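Local coordinates for alkaline serine protease (Thermobifida fusca, PDB 2PFE), which probably cleaves peptide bonds within proteins as a secreted serine endopeptidase of a thermophile, in the chymotrypsin-like S1 family, the chain here being its mature protease domain, at residues Val85-Ala91 with Leu145-Gln151. Residues are numbered along the deposited sequence; the frame is centred on the assembly and turned at random.
Sequences VTGSQEA and LTGSQAQ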
ATOM      1  N   VAL A  85      -4.917  -5.452  11.463  1.00  5.03           N
ATOM      2  CA  VAL A  85      -3.448  -5.477  11.376  1.00  5.31           C
ATOM      3  C   VAL A  85      -2.885  -5.467  12.798  1.00  5.34           C
ATOM      4  O   VAL A  85      -3.208  -4.579  13.592  1.00  5.88           O
ATOM      5  CB  VAL A  85      -2.922  -4.250  10.600  1.00  5.87           C
ATOM      6  CG1 VAL A  85      -1.408  -4.276  10.505  1.00  5.79           C
ATOM      7  CG2 VAL A  85      -3.523  -4.201   9.198  1.00  6.17           C
ATOM      8  N   THR A  86      -2.079  -6.470  13.134  1.00  4.94           N
ATOM      9  CA  THR A  86      -1.519  -6.550  14.491  1.00  5.11           C
ATOM     10  C   THR A  86       0.003  -6.304  14.548  1.00  5.19           C
ATOM     11  O   THR A  86       0.590  -6.247  15.623  1.00  5.36           O
ATOM     12  CB  THR A  86      -1.811  -7.903  15.150  1.00  5.68           C
ATOM     13  OG1 THR A  86      -1.180  -8.935  14.397  1.00  5.79           O
ATOM     14  CG2 THR A  86      -3.303  -8.185  15.231  1.00  4.94           C
ATOM     15  N   GLY A  87       0.640  -6.176  13.391  1.00  4.71           N
ATOM     16  CA  GLY A  87       2.087  -6.013  13.337  1.00  4.81           C
ATOM     17  C   GLY A  87       2.567  -6.056  11.896  1.00  4.74           C
ATOM     18  O   GLY A  87       1.747  -6.081  10.963  1.00  4.70           O
ATOM     19  N   SER A  88       3.889  -6.059  11.712  1.00  4.52           N
ATOM     20  CA  SER A  88       4.491  -6.117  10.379  1.00  4.67           C
ATOM     21  C   SER A  88       5.639  -7.131  10.321  1.00  4.69           C
ATOM     22  O   SER A  88       6.686  -6.888   9.702  1.00  4.78           O
ATOM     23  CB  SER A  88       4.960  -4.733   9.928  1.00  5.19           C
ATOM     24  OG  SER A  88       5.930  -4.217  10.824  1.00  4.80           O
ATOM     25  N   GLN A  89       5.415  -8.284  10.945  1.00  5.76           N
ATOM     26  CA  GLN A  89       6.364  -9.392  10.861  1.00  6.34           C
ATOM     27  C   GLN A  89       6.419  -9.894   9.417  1.00  6.00           C
ATOM     28  O   GLN A  89       5.411 -10.360   8.867  1.00  5.13           O
ATOM     29  CB  GLN A  89       5.956 -10.525  11.803  1.00  6.94           C
ATOM     30  CG  GLN A  89       6.829 -11.764  11.683  1.00  9.67           C
ATOM     31  CD  GLN A  89       6.247 -12.965  12.416  1.00 14.20           C
ATOM     32  OE1 GLN A  89       6.847 -13.472  13.365  1.00 17.27           O
ATOM     33  NE2 GLN A  89       5.073 -13.424  11.984  1.00 16.87           N
ATOM     34  N   GLU A  90       7.610  -9.798   8.829  1.00  5.38           N
ATOM     35  CA  GLU A  90       7.852 -10.133   7.420  1.00  5.36           C
ATOM     36  C   GLU A  90       7.643 -11.621   7.167  1.00  4.75           C
ATOM     37  O   GLU A  90       8.160 -12.463   7.886  1.00  4.97           O
ATOM     38  CB  GLU A  90       9.262  -9.699   7.015  1.00  5.57           C
ATOM     39  CG  GLU A  90       9.598  -9.872   5.545  1.00  6.08           C
ATOM     40  CD  GLU A  90      11.059  -9.579   5.261  1.00  6.68           C
ATOM     41  OE1 GLU A  90      11.723  -8.931   6.107  1.00 11.39           O
ATOM     42  OE2 GLU A  90      11.551 -10.027   4.209  1.00  7.30           O
ATOM     43  N   ALA A  91       6.851 -11.923   6.148  1.00  3.93           N
ATOM     44  CA  ALA A  91       6.620 -13.291   5.725  1.00  3.68           C
ATOM     45  C   ALA A  91       7.789 -13.781   4.882  1.00  4.25           C
ATOM     46  O   ALA A  91       8.463 -12.993   4.229  1.00  4.89           O
ATOM     47  CB  ALA A  91       5.346 -13.358   4.915  1.00  4.40           C
ATOM     48  N   LEU A 145      -1.136  -8.359   3.237  1.00  3.75           N
ATOM     49  CA  LEU A 145      -1.184  -9.052   4.524  1.00  4.02           C
ATOM     50  C   LEU A 145      -0.879 -10.527   4.368  1.00  3.88           C
ATOM     51  O   LEU A 145      -1.334 -11.190   3.409  1.00  4.49           O
ATOM     52  CB  LEU A 145      -2.571  -8.916   5.176  1.00  4.51           C
ATOM     53  CG  LEU A 145      -2.991  -7.552   5.718  1.00  4.91           C
ATOM     54  CD1 LEU A 145      -4.498  -7.566   5.963  1.00  6.38           C
ATOM     55  CD2 LEU A 145      -2.221  -7.208   6.965  1.00  8.05           C
ATOM     56  N   THR A 146      -0.081 -11.035   5.292  1.00  3.79           N
ATOM     57  CA  THR A 146      -0.014 -12.469   5.509  1.00  4.50           C
ATOM     58  C   THR A 146      -0.611 -12.665   6.889  1.00  4.05           C
ATOM     59  O   THR A 146      -0.002 -12.290   7.902  1.00  4.43           O
ATOM     60  CB  THR A 146       1.423 -13.007   5.420  1.00  4.58           C
ATOM     61  OG1 THR A 146       1.927 -12.744   4.102  1.00  4.46           O
ATOM     62  CG2 THR A 146       1.437 -14.517   5.684  1.00  3.80           C
ATOM     63  N   GLY A 147      -1.816 -13.233   6.931  1.00  4.85           N
ATOM     64  CA  GLY A 147      -2.602 -13.262   8.178  1.00  4.35           C
ATOM     65  C   GLY A 147      -2.857 -11.843   8.659  1.00  4.49           C
ATOM     66  O   GLY A 147      -3.356 -11.008   7.901  1.00  5.16           O
ATOM     67  N   SER A 148      -2.483 -11.555   9.906  1.00  5.03           N
ATOM     68  CA  SER A 148      -2.634 -10.201  10.459  1.00  5.07           C
ATOM     69  C   SER A 148      -1.353  -9.338  10.364  1.00  4.90           C
ATOM     70  O   SER A 148      -1.268  -8.241  10.943  1.00  5.28           O
ATOM     71  CB  SER A 148      -3.090 -10.298  11.908  1.00  4.97           C
ATOM     72  OG  SER A 148      -2.086 -10.951  12.655  1.00  6.12           O
ATOM     73  N   GLN A 149      -0.366  -9.820   9.612  1.00  3.94           N
ATOM     74  CA  GLN A 149       0.928  -9.142   9.517  1.00  3.99           C
ATOM     75  C   GLN A 149       1.094  -8.362   8.211  1.00  3.60           C
ATOM     76  O   GLN A 149       1.064  -8.938   7.108  1.00  3.15           O
ATOM     77  CB  GLN A 149       2.085 -10.139   9.693  1.00  3.24           C
ATOM     78  CG  GLN A 149       2.031 -10.908  11.035  1.00  4.04           C
ATOM     79  CD  GLN A 149       2.230 -10.027  12.269  1.00  6.27           C
ATOM     80  OE1 GLN A 149       2.923  -9.016  12.228  1.00  5.29           O
ATOM     81  NE2 GLN A 149       1.624 -10.430  13.385  1.00  9.20           N
ATOM     82  N   ALA A 150       1.261  -7.042   8.346  1.00  3.88           N
ATOM     83  CA  ALA A 150       1.486  -6.139   7.217  1.00  3.45           C
ATOM     84  C   ALA A 150       2.770  -6.521   6.488  1.00  3.38           C
ATOM     85  O   ALA A 150       3.804  -6.753   7.125  1.00  3.58           O
ATOM     86  CB  ALA A 150       1.583  -4.699   7.720  1.00  2.93           C
ATOM     87  N   GLN A 151       2.700  -6.580   5.158  1.00  2.59           N
ATOM     88  CA  GLN A 151       3.833  -6.954   4.294  1.00  3.55           C
ATOM     89  C   GLN A 151       4.353  -5.837   3.410  1.00  3.56           C
ATOM     90  O   GLN A 151       5.565  -5.777   3.182  1.00  3.47           O
ATOM     91  CB  GLN A 151       3.482  -8.156   3.396  1.00  3.56           C
ATOM     92  CG  GLN A 151       3.113  -9.421   4.176  1.00  3.13           C
ATOM     93  CD  GLN A 151       4.182  -9.842   5.156  1.00  5.13           C
ATOM     94  OE1 GLN A 151       5.344  -9.956   4.776  1.00  3.70           O
ATOM     95  NE2 GLN A 151       3.805 -10.066   6.425  1.00  4.21           N
TER
HETATM   96  O   HOH W   1       6.658  -7.064   6.923  1.00  4.21           O
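Two glutamines of the hairpin, Gln-149 and Gln-151, turn their amides against the backbone of the loop Val-85 to Ala-91, which forms no regular helix or strand. Gln-151 is bent about CB-CG (chi2 -55°), which brings both ends of its amide to the loop: OE1 accepts from Ala-91 N at 2.8 Å in a nearly straight bond, while NE2 donates to Gln-89 O at 2.9 Å. That same nitrogen also donates to Gln-149 O, approaching above the carbonyl plane, so three bonds fix the rotation of this buried amide. Gln-149 folds back likewise and presents OE1 to Gln-89 N at 2.9 Å; its amide lies 56° from that of Gln-89, and the CB of Gln-89 rests against Gln-149 OE1. Gly-87, without a side chain, lets Gln-149 OE1 sit close against its backbone.

At the hairpin tip, a type II' turn from Thr-146 to Gln-149 with Gly-147 at its positive-phi position, small hydroxyl residues meet: Thr-86 OG1 and Ser-148 OG are hydrogen-bonded at 2.8 Å, and Thr-86 N reaches Ser-148 O in the carbonyl plane. Ala-150 N donates to Gly-87 O (2.8 Å), and a water bridges Ser-88 O and Ala-150 O. On the buried side Val-85 spreads its two methyls over both strands, CG2 on Leu-145 CD2 and CG1 on Ala-150 CB.

The hairpin joins strands 143-146 and 149-157 of the six-stranded barrel, and the loop runs past it from strand 82-84 to strand 96-101. Phe-20 of strand 20-24 and Leu-183 of strand 182-183, both in the other sheet, pack on Val-85 and Ala-150, placing the contact where the two sheets meet.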